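Local coordinates for CLIP-associating protein 2 (PDB 3WOZ) that contributes to microtubule dynamics and, through TOG domains such as this one, probably binds tubulin, at residues D72-H77 / E117-D122; G97-L100 / V104-K107; E168-V173 / G212-T217. All coordinates share one frame; numbering follows the deposited sequence.

In the fold
Interactions 1 and 2 both use helix 102-118, near its opposite ends, and their centres lie about 20 Å apart. Interaction 2 falls within the span of chain that interaction 1 closes. Interaction 1 is mostly buried, an isoleucine methyl packed on a serine and a phenylalanine, with a water-bridged polar pair at its exposed margin. Interaction 2 is a surface contact in which a side-chain amide bonds a loop carbonyl beside a small apolar patch. Interaction 3 follows later in the chain, its centre about 31 Å from each of the others. Partly buried, it joins helix 167-179 to the turn before the last helix through the methylenes of an arginine.

Interaction 1 (D72-H77 / E117-D122); sequences DFIQVH and ESFPND
Ile74 of helix 60-77 packs against Ser118 and Phe119, where helix 102-118 gives way to the turn before helix 121-133. From CB, which is directed at the 117-122 segment, the side chain forks. The CG2 methyl, anti to the backbone N, does all the close touching: it lies 3.6 Å from Ser118 OG and 3.7 Å from Ser118 CB. The same methyl is 3.9 Å from CE2 of the Phe119 ring, which it approaches obliquely. The other branch leaves on a different line, with CG1 beside the backbone N (chi1 -64°) and CD1 beyond it, and neither atom comes close to 117-122. Helix 102-118 receives the side chain more widely, since Ile74 also packs on Ile114 and Thr115.

Ser118 OG is satisfied by its hydrogen bond to Ile114 O, one helical turn back, which is consistent with a methyl lying against it. The Phe119 ring belongs to the turn itself, just before Pro120, the N-cap of helix 121-133.

Toward the solvent-exposed margin the chemistry turns polar. One water takes a hydrogen bond from Gln75 NE2 at 2.7 Å and gives one to Glu117 OE2 at 2.6 Å, so the two side chains are joined without touching. Next to Ile74, Phe73 turns to another flank of the helix and packs on helix 41-54, its ring edge-to-face with that of Phe51. An apolar seam between helices 60-77 and 102-118, which are separated in the chain by helix 85-96, fits the stacked-helix architecture of the HEAT-repeat array of a TOG domain.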
loop_
_atom_site.group_PDB
_atom_site.type_symbol
_atom_site.label_atom_id
_atom_site.label_comp_id
_atom_site.label_asym_id
_atom_site.label_seq_id
_atom_site.Cartn_x
_atom_site.Cartn_y
_atom_site.Cartn_z
ATOM N N ASP A 72 -6.942 -12.479 -6.345
ATOM C CA ASP A 72 -6.506 -13.678 -7.059
ATOM C C ASP A 72 -5.195 -13.471 -7.803
ATOM O O ASP A 72 -4.356 -14.368 -7.848
ATOM C CB ASP A 72 -7.587 -14.116 -8.046
ATOM C CG ASP A 72 -8.823 -14.614 -7.351
ATOM O OD1 ASP A 72 -9.825 -13.860 -7.299
ATOM O OD2 ASP A 72 -8.778 -15.748 -6.830
ATOM N N PHE A 73 -5.044 -12.286 -8.391
ATOM C CA PHE A 73 -3.855 -11.928 -9.158
ATOM C C PHE A 73 -2.628 -11.897 -8.266
ATOM O O PHE A 73 -1.605 -12.497 -8.596
ATOM C CB PHE A 73 -4.064 -10.578 -9.851
ATOM C CG PHE A 73 -2.857 -10.066 -10.587
ATOM C CD1 PHE A 73 -2.202 -8.919 -10.153
ATOM C CD2 PHE A 73 -2.384 -10.718 -11.723
ATOM C CE1 PHE A 73 -1.100 -8.428 -10.837
ATOM C CE2 PHE A 73 -1.278 -10.238 -12.406
ATOM C CZ PHE A 73 -0.640 -9.086 -11.969
ATOM N N ILE A 74 -2.741 -11.209 -7.130
ATOM C CA ILE A 74 -1.668 -11.156 -6.149
ATOM C C ILE A 74 -1.334 -12.557 -5.618
ATOM O O ILE A 74 -0.165 -12.936 -5.560
ATOM C CB ILE A 74 -1.994 -10.194 -4.979
ATOM C CG1 ILE A 74 -2.106 -8.748 -5.482
ATOM C CG2 ILE A 74 -0.932 -10.290 -3.892
ATOM C CD1 ILE A 74 -2.910 -7.835 -4.570
ATOM N N GLN A 75 -2.359 -13.321 -5.244
ATOM C CA GLN A 75 -2.148 -14.660 -4.682
ATOM C C GLN A 75 -1.449 -15.625 -5.645
ATOM O O GLN A 75 -0.625 -16.427 -5.225
ATOM C CB GLN A 75 -3.461 -15.249 -4.162
ATOM C CG GLN A 75 -3.887 -14.652 -2.828
ATOM C CD GLN A 75 -5.318 -14.982 -2.448
ATOM O OE1 GLN A 75 -6.097 -15.473 -3.267
ATOM N NE2 GLN A 75 -5.670 -14.708 -1.200
ATOM N N VAL A 76 -1.758 -15.518 -6.934
ATOM C CA VAL A 76 -1.175 -16.401 -7.943
ATOM C C VAL A 76 0.244 -15.977 -8.355
ATOM O O VAL A 76 1.115 -16.826 -8.528
ATOM C CB VAL A 76 -2.121 -16.543 -9.174
ATOM C CG1 VAL A 76 -1.396 -17.123 -10.397
ATOM C CG2 VAL A 76 -3.336 -17.394 -8.809
ATOM N N HIS A 77 0.479 -14.671 -8.468
ATOM C CA HIS A 77 1.714 -14.157 -9.063
ATOM C C HIS A 77 2.653 -13.391 -8.128
ATOM O O HIS A 77 3.629 -12.800 -8.596
ATOM C CB HIS A 77 1.391 -13.284 -10.285
ATOM C CG HIS A 77 0.796 -14.041 -11.431
ATOM N ND1 HIS A 77 -0.523 -13.904 -11.808
ATOM C CD2 HIS A 77 1.337 -14.947 -12.277
ATOM C CE1 HIS A 77 -0.768 -14.690 -12.840
ATOM N NE2 HIS A 77 0.343 -15.338 -13.142
ATOM N N GLU A 117 0.366 -9.627 3.297
ATOM C CA GLU A 117 0.764 -10.992 3.634
ATOM C C GLU A 117 1.436 -11.731 2.475
ATOM O O GLU A 117 1.845 -12.878 2.633
ATOM C CB GLU A 117 -0.436 -11.802 4.171
ATOM C CG GLU A 117 -1.485 -12.176 3.121
ATOM C CD GLU A 117 -2.730 -12.836 3.718
ATOM O OE1 GLU A 117 -3.017 -12.633 4.915
ATOM O OE2 GLU A 117 -3.434 -13.555 2.978
ATOM N N SER A 118 1.558 -11.077 1.322
ATOM C CA SER A 118 2.068 -11.749 0.121
ATOM C C SER A 118 3.495 -11.354 -0.305
ATOM O O SER A 118 4.054 -11.953 -1.215
ATOM C CB SER A 118 1.109 -11.538 -1.055
ATOM O OG SER A 118 -0.207 -11.960 -0.732
ATOM N N PHE A 119 4.078 -10.357 0.351
ATOM C CA PHE A 119 5.363 -9.804 -0.094
ATOM C C PHE A 119 6.339 -9.672 1.066
ATOM O O PHE A 119 5.904 -9.532 2.203
ATOM C CB PHE A 119 5.151 -8.437 -0.756
ATOM C CG PHE A 119 4.395 -8.498 -2.050
ATOM C CD1 PHE A 119 5.053 -8.800 -3.243
ATOM C CD2 PHE A 119 3.026 -8.241 -2.086
ATOM C CE1 PHE A 119 4.357 -8.851 -4.446
ATOM C CE2 PHE A 119 2.321 -8.293 -3.285
ATOM C CZ PHE A 119 2.986 -8.597 -4.467
ATOM N N PRO A 120 7.662 -9.695 0.785
ATOM C CA PRO A 120 8.627 -9.527 1.882
ATOM C C PRO A 120 8.383 -8.235 2.654
ATOM O O PRO A 120 8.057 -7.214 2.054
ATOM C CB PRO A 120 9.984 -9.478 1.167
ATOM C CG PRO A 120 9.755 -10.160 -0.141
ATOM C CD PRO A 120 8.332 -9.854 -0.520
ATOM N N ASN A 121 8.534 -8.296 3.973
ATOM C CA ASN A 121 8.245 -7.159 4.842
ATOM C C ASN A 121 9.175 -5.958 4.631
ATOM O O ASN A 121 8.711 -4.816 4.581
ATOM C CB ASN A 121 8.252 -7.590 6.313
ATOM C CG ASN A 121 7.059 -8.472 6.681
ATOM O OD1 ASN A 121 5.954 -8.307 6.155
ATOM N ND2 ASN A 121 7.278 -9.401 7.610
ATOM N N ASP A 122 10.478 -6.218 4.516
ATOM C CA ASP A 122 11.461 -5.146 4.326
ATOM C C ASP A 122 11.155 -4.324 3.076
ATOM O O ASP A 122 11.136 -3.091 3.135
ATOM C CB ASP A 122 12.906 -5.687 4.312
ATOM C CG ASP A 122 13.156 -6.713 3.211
ATOM O OD1 ASP A 122 12.199 -7.383 2.752
ATOM O OD2 ASP A 122 14.331 -6.858 2.808
HETATM O O HOH W 1 -3.535 -14.332 0.478
#

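Interaction 2 (G97-L100 / V104-K107); sequences GADL and VQAK
The flat groups here are the Gln105 amide and the Asp99 carboxylate, and only the amide makes a bond across the contact, to Leu100 O. Gln105 NE2 donates to that oxygen at 2.9 Å, fairly straight, with an N-H...O angle of 154°; the oxygen sits 16° out of the amide plane. The carboxylate is no stacking partner, since its plane is turned 62° from the amide, and Asp99 OD1 stays 4.2 Å from Gln105 NE2. Asp99 OD1 also makes a long, weak ion pair with Lys142 NZ.

The extended chain of Gln105 brings the amide to Leu100, and its CG passes 3.4 Å from Leu100 O on the way. This is the turn between two consecutive helices, 85-96 and 102-118, of the HEAT-repeat TOG domain: the chain leaves the first with Asp99 in a left-handed backbone conformation, and a side chain from the opening turns of the second reaches back to the linker. A leucine in place of Gln105 would probably leave Leu100 O without this donor and the linker freer to shift against the helix.

Beside the bond lies a small apolar patch. Leu100 CD1 meets Val104 CG1 at 3.8 Å, and Leu100 CB sits 4.1 Å from Gln105 CG. Val104 also touches Ser64 of helix 60-77.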
loop_
_atom_site.group_PDB
_atom_site.type_symbol
_atom_site.label_atom_id
_atom_site.label_comp_id
_atom_site.label_asym_id
_atom_site.label_seq_id
_atom_site.Cartn_x
_atom_site.Cartn_y
_atom_site.Cartn_z
ATOM N N GLY A 97 -7.431 6.057 0.901
ATOM C CA GLY A 97 -7.534 7.407 1.448
ATOM C C GLY A 97 -8.451 8.323 0.655
ATOM O O GLY A 97 -8.587 9.501 0.989
ATOM N N ALA A 98 -9.081 7.786 -0.388
ATOM C CA ALA A 98 -9.954 8.579 -1.262
ATOM C C ALA A 98 -11.415 8.672 -0.792
ATOM O O ALA A 98 -12.246 9.246 -1.490
ATOM C CB ALA A 98 -9.887 8.057 -2.697
ATOM N N ASP A 99 -11.717 8.117 0.381
ATOM C CA ASP A 99 -13.072 8.168 0.960
ATOM C C ASP A 99 -14.121 7.588 -0.003
ATOM O O ASP A 99 -15.123 8.230 -0.328
ATOM C CB ASP A 99 -13.433 9.607 1.380
ATOM C CG ASP A 99 -14.728 9.688 2.185
ATOM O OD1 ASP A 99 -14.824 9.036 3.249
ATOM O OD2 ASP A 99 -15.646 10.417 1.749
ATOM N N LEU A 100 -13.867 6.369 -0.469
ATOM C CA LEU A 100 -14.810 5.659 -1.330
ATOM C C LEU A 100 -15.987 5.152 -0.497
ATOM O O LEU A 100 -15.952 5.201 0.739
ATOM C CB LEU A 100 -14.111 4.496 -2.049
ATOM C CG LEU A 100 -12.899 4.854 -2.921
ATOM C CD1 LEU A 100 -12.077 3.614 -3.224
ATOM C CD2 LEU A 100 -13.302 5.566 -4.212
ATOM N N VAL A 104 -16.916 -0.455 -1.416
ATOM C CA VAL A 104 -15.692 -0.358 -2.205
ATOM C C VAL A 104 -14.446 -0.283 -1.309
ATOM O O VAL A 104 -13.432 -0.916 -1.611
ATOM C CB VAL A 104 -15.756 0.830 -3.205
ATOM C CG1 VAL A 104 -14.512 0.886 -4.077
ATOM C CG2 VAL A 104 -16.988 0.708 -4.092
ATOM N N GLN A 105 -14.529 0.468 -0.209
ATOM C CA GLN A 105 -13.444 0.532 0.781
ATOM C C GLN A 105 -13.079 -0.844 1.326
ATOM O O GLN A 105 -11.902 -1.130 1.559
ATOM C CB GLN A 105 -13.799 1.457 1.955
ATOM C CG GLN A 105 -13.553 2.939 1.696
ATOM C CD GLN A 105 -13.465 3.769 2.984
ATOM O OE1 GLN A 105 -12.873 3.340 3.979
ATOM N NE2 GLN A 105 -14.055 4.961 2.961
ATOM N N ALA A 106 -14.092 -1.687 1.540
ATOM C CA ALA A 106 -13.866 -3.055 1.996
ATOM C C ALA A 106 -12.988 -3.843 1.015
ATOM O O ALA A 106 -12.125 -4.619 1.433
ATOM C CB ALA A 106 -15.193 -3.775 2.233
ATOM N N LYS A 107 -13.202 -3.616 -0.280
ATOM C CA LYS A 107 -12.453 -4.299 -1.333
ATOM C C LYS A 107 -11.004 -3.806 -1.428
ATOM O O LYS A 107 -10.109 -4.578 -1.750
ATOM C CB LYS A 107 -13.158 -4.133 -2.681
ATOM C CG LYS A 107 -14.526 -4.821 -2.782
ATOM C CD LYS A 107 -15.261 -4.349 -4.039
ATOM C CE LYS A 107 -16.403 -5.287 -4.440
ATOM N NZ LYS A 107 -17.483 -5.377 -3.414
#

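Interaction 3 (E168-V173 / G212-T217); sequences ETRLAV and GALPKT
Arg170 keeps its charged end for a residue on its own side of the contact, NH1 hydrogen bonding to Asn165 OD1, and meets Ala213 and Leu214 with its aliphatic stem. The backbone beneath is regular helix, with Ala172 N bonded to Glu168 O at 2.9 Å, and Arg170 O takes a further hydrogen bond from Ser174 OG.

Along the stem, CG is the first atom to touch: it lies 3.7 Å from Leu214 CD2. The bend comes at chi3 (44°), where the chain stops running straight and the guanidinium swings off its line. At that bend Arg170 CD rests 3.6 Å from Ala213 CB and also lies near Ala213 O. The same Ala213 methyl stands obliquely to the guanidinium.

Leu214 runs past the arginine in the opposite direction. With its CG beside the backbone N (chi1 -64°), the side chain carries CD2 back to the helix, 4.0 Å from Arg170 O. Leu214 is buried, whereas Ala213 is exposed, so the packing passes from interior to surface along the arginine stem. The grip between the two segments is thus one of apolar contact.

Ala213 and Leu214 form the turn between helix 204-212 and helix 216-226, with Pro215 as N-cap of the latter. Leu210 of helix 204-212 extends the packing, touching both Arg170 and Val173. Helix 167-179 meets helix 121-133 through other residues, Thr169 on Phe125 and Met129 and Leu171 on Val133, and so lies between helix 121-133 and helix 204-212 with the turn that follows it.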
loop_
_atom_site.group_PDB
_atom_site.type_symbol
_atom_site.label_atom_id
_atom_site.label_comp_id
_atom_site.label_asym_id
_atom_site.label_seq_id
_atom_site.Cartn_x
_atom_site.Cartn_y
_atom_site.Cartn_z
ATOM N N GLU A 168 16.395 7.851 4.833
ATOM C CA GLU A 168 14.996 7.786 4.397
ATOM C C GLU A 168 14.029 7.479 5.540
ATOM O O GLU A 168 12.969 8.101 5.646
ATOM C CB GLU A 168 14.826 6.753 3.282
ATOM C CG GLU A 168 15.227 7.264 1.911
ATOM C CD GLU A 168 15.000 6.248 0.803
ATOM O OE1 GLU A 168 14.784 5.051 1.106
ATOM O OE2 GLU A 168 15.044 6.654 -0.378
ATOM N N THR A 169 14.411 6.531 6.390
ATOM C CA THR A 169 13.587 6.124 7.521
ATOM C C THR A 169 13.599 7.194 8.614
ATOM O O THR A 169 12.620 7.360 9.343
ATOM C CB THR A 169 14.028 4.750 8.065
ATOM O OG1 THR A 169 14.171 3.835 6.972
ATOM C CG2 THR A 169 13.000 4.194 9.026
ATOM N N ARG A 170 14.713 7.917 8.708
ATOM C CA ARG A 170 14.836 9.073 9.589
ATOM C C ARG A 170 13.961 10.223 9.085
ATOM O O ARG A 170 13.309 10.909 9.873
ATOM C CB ARG A 170 16.300 9.505 9.657
ATOM C CG ARG A 170 16.685 10.327 10.872
ATOM C CD ARG A 170 18.180 10.203 11.190
ATOM N NE ARG A 170 19.034 10.298 10.002
ATOM C CZ ARG A 170 19.815 9.319 9.546
ATOM N NH1 ARG A 170 19.874 8.151 10.176
ATOM N NH2 ARG A 170 20.546 9.513 8.457
ATOM N N LEU A 171 13.955 10.416 7.767
ATOM C CA LEU A 171 13.141 11.437 7.105
ATOM C C LEU A 171 11.641 11.137 7.230
ATOM O O LEU A 171 10.825 12.056 7.307
ATOM C CB LEU A 171 13.545 11.547 5.627
ATOM C CG LEU A 171 12.940 12.598 4.685
ATOM C CD1 LEU A 171 13.399 14.011 5.022
ATOM C CD2 LEU A 171 13.288 12.264 3.239
ATOM N N ALA A 172 11.294 9.852 7.256
ATOM C CA ALA A 172 9.897 9.420 7.358
ATOM C C ALA A 172 9.362 9.540 8.778
ATOM O O ALA A 172 8.257 10.048 8.986
ATOM C CB ALA A 172 9.741 8.003 6.848
ATOM N N VAL A 173 10.148 9.074 9.748
ATOM C CA VAL A 173 9.765 9.143 11.160
ATOM C C VAL A 173 9.573 10.596 11.623
ATOM O O VAL A 173 8.685 10.871 12.432
ATOM C CB VAL A 173 10.758 8.373 12.072
ATOM C CG1 VAL A 173 10.481 8.638 13.545
ATOM C CG2 VAL A 173 10.681 6.879 11.797
ATOM N N GLY A 212 17.938 9.968 18.449
ATOM C CA GLY A 212 19.179 10.677 18.758
ATOM C C GLY A 212 19.692 11.514 17.600
ATOM O O GLY A 212 20.264 12.587 17.809
ATOM N N ALA A 213 19.470 11.026 16.382
ATOM C CA ALA A 213 19.896 11.717 15.166
ATOM C C ALA A 213 18.850 12.709 14.641
ATOM O O ALA A 213 18.925 13.158 13.490
ATOM C CB ALA A 213 20.270 10.704 14.093
ATOM N N LEU A 214 17.884 13.051 15.494
ATOM C CA LEU A 214 16.861 14.052 15.184
ATOM C C LEU A 214 17.017 15.281 16.081
ATOM O O LEU A 214 17.525 15.163 17.201
ATOM C CB LEU A 214 15.455 13.466 15.369
ATOM C CG LEU A 214 14.978 12.303 14.496
ATOM C CD1 LEU A 214 13.619 11.819 14.984
ATOM C CD2 LEU A 214 14.916 12.694 13.028
ATOM N N PRO A 215 16.580 16.467 15.597
ATOM C CA PRO A 215 16.610 17.686 16.412
ATOM C C PRO A 215 15.774 17.580 17.690
ATOM O O PRO A 215 14.885 16.727 17.786
ATOM C CB PRO A 215 16.022 18.746 15.476
ATOM C CG PRO A 215 16.337 18.249 14.116
ATOM C CD PRO A 215 16.189 16.761 14.206
ATOM N N LYS A 216 16.065 18.455 18.653
ATOM C CA LYS A 216 15.425 18.453 19.977
ATOM C C LYS A 216 13.896 18.559 19.929
ATOM O O LYS A 216 13.215 18.232 20.905
ATOM C CB LYS A 216 15.999 19.581 20.842
ATOM C CG LYS A 216 17.477 19.428 21.173
ATOM C CD LYS A 216 18.081 20.744 21.654
ATOM C CE LYS A 216 19.526 20.571 22.111
ATOM N NZ LYS A 216 20.432 20.101 21.023
ATOM N N THR A 217 13.374 19.017 18.793
ATOM C CA THR A 217 11.933 19.172 18.589
ATOM C C THR A 217 11.245 17.813 18.427
ATOM O O THR A 217 10.357 17.467 19.211
ATOM C CB THR A 217 11.616 20.078 17.371
ATOM O OG1 THR A 217 12.271 19.568 16.203
ATOM C CG2 THR A 217 12.079 21.509 17.621
#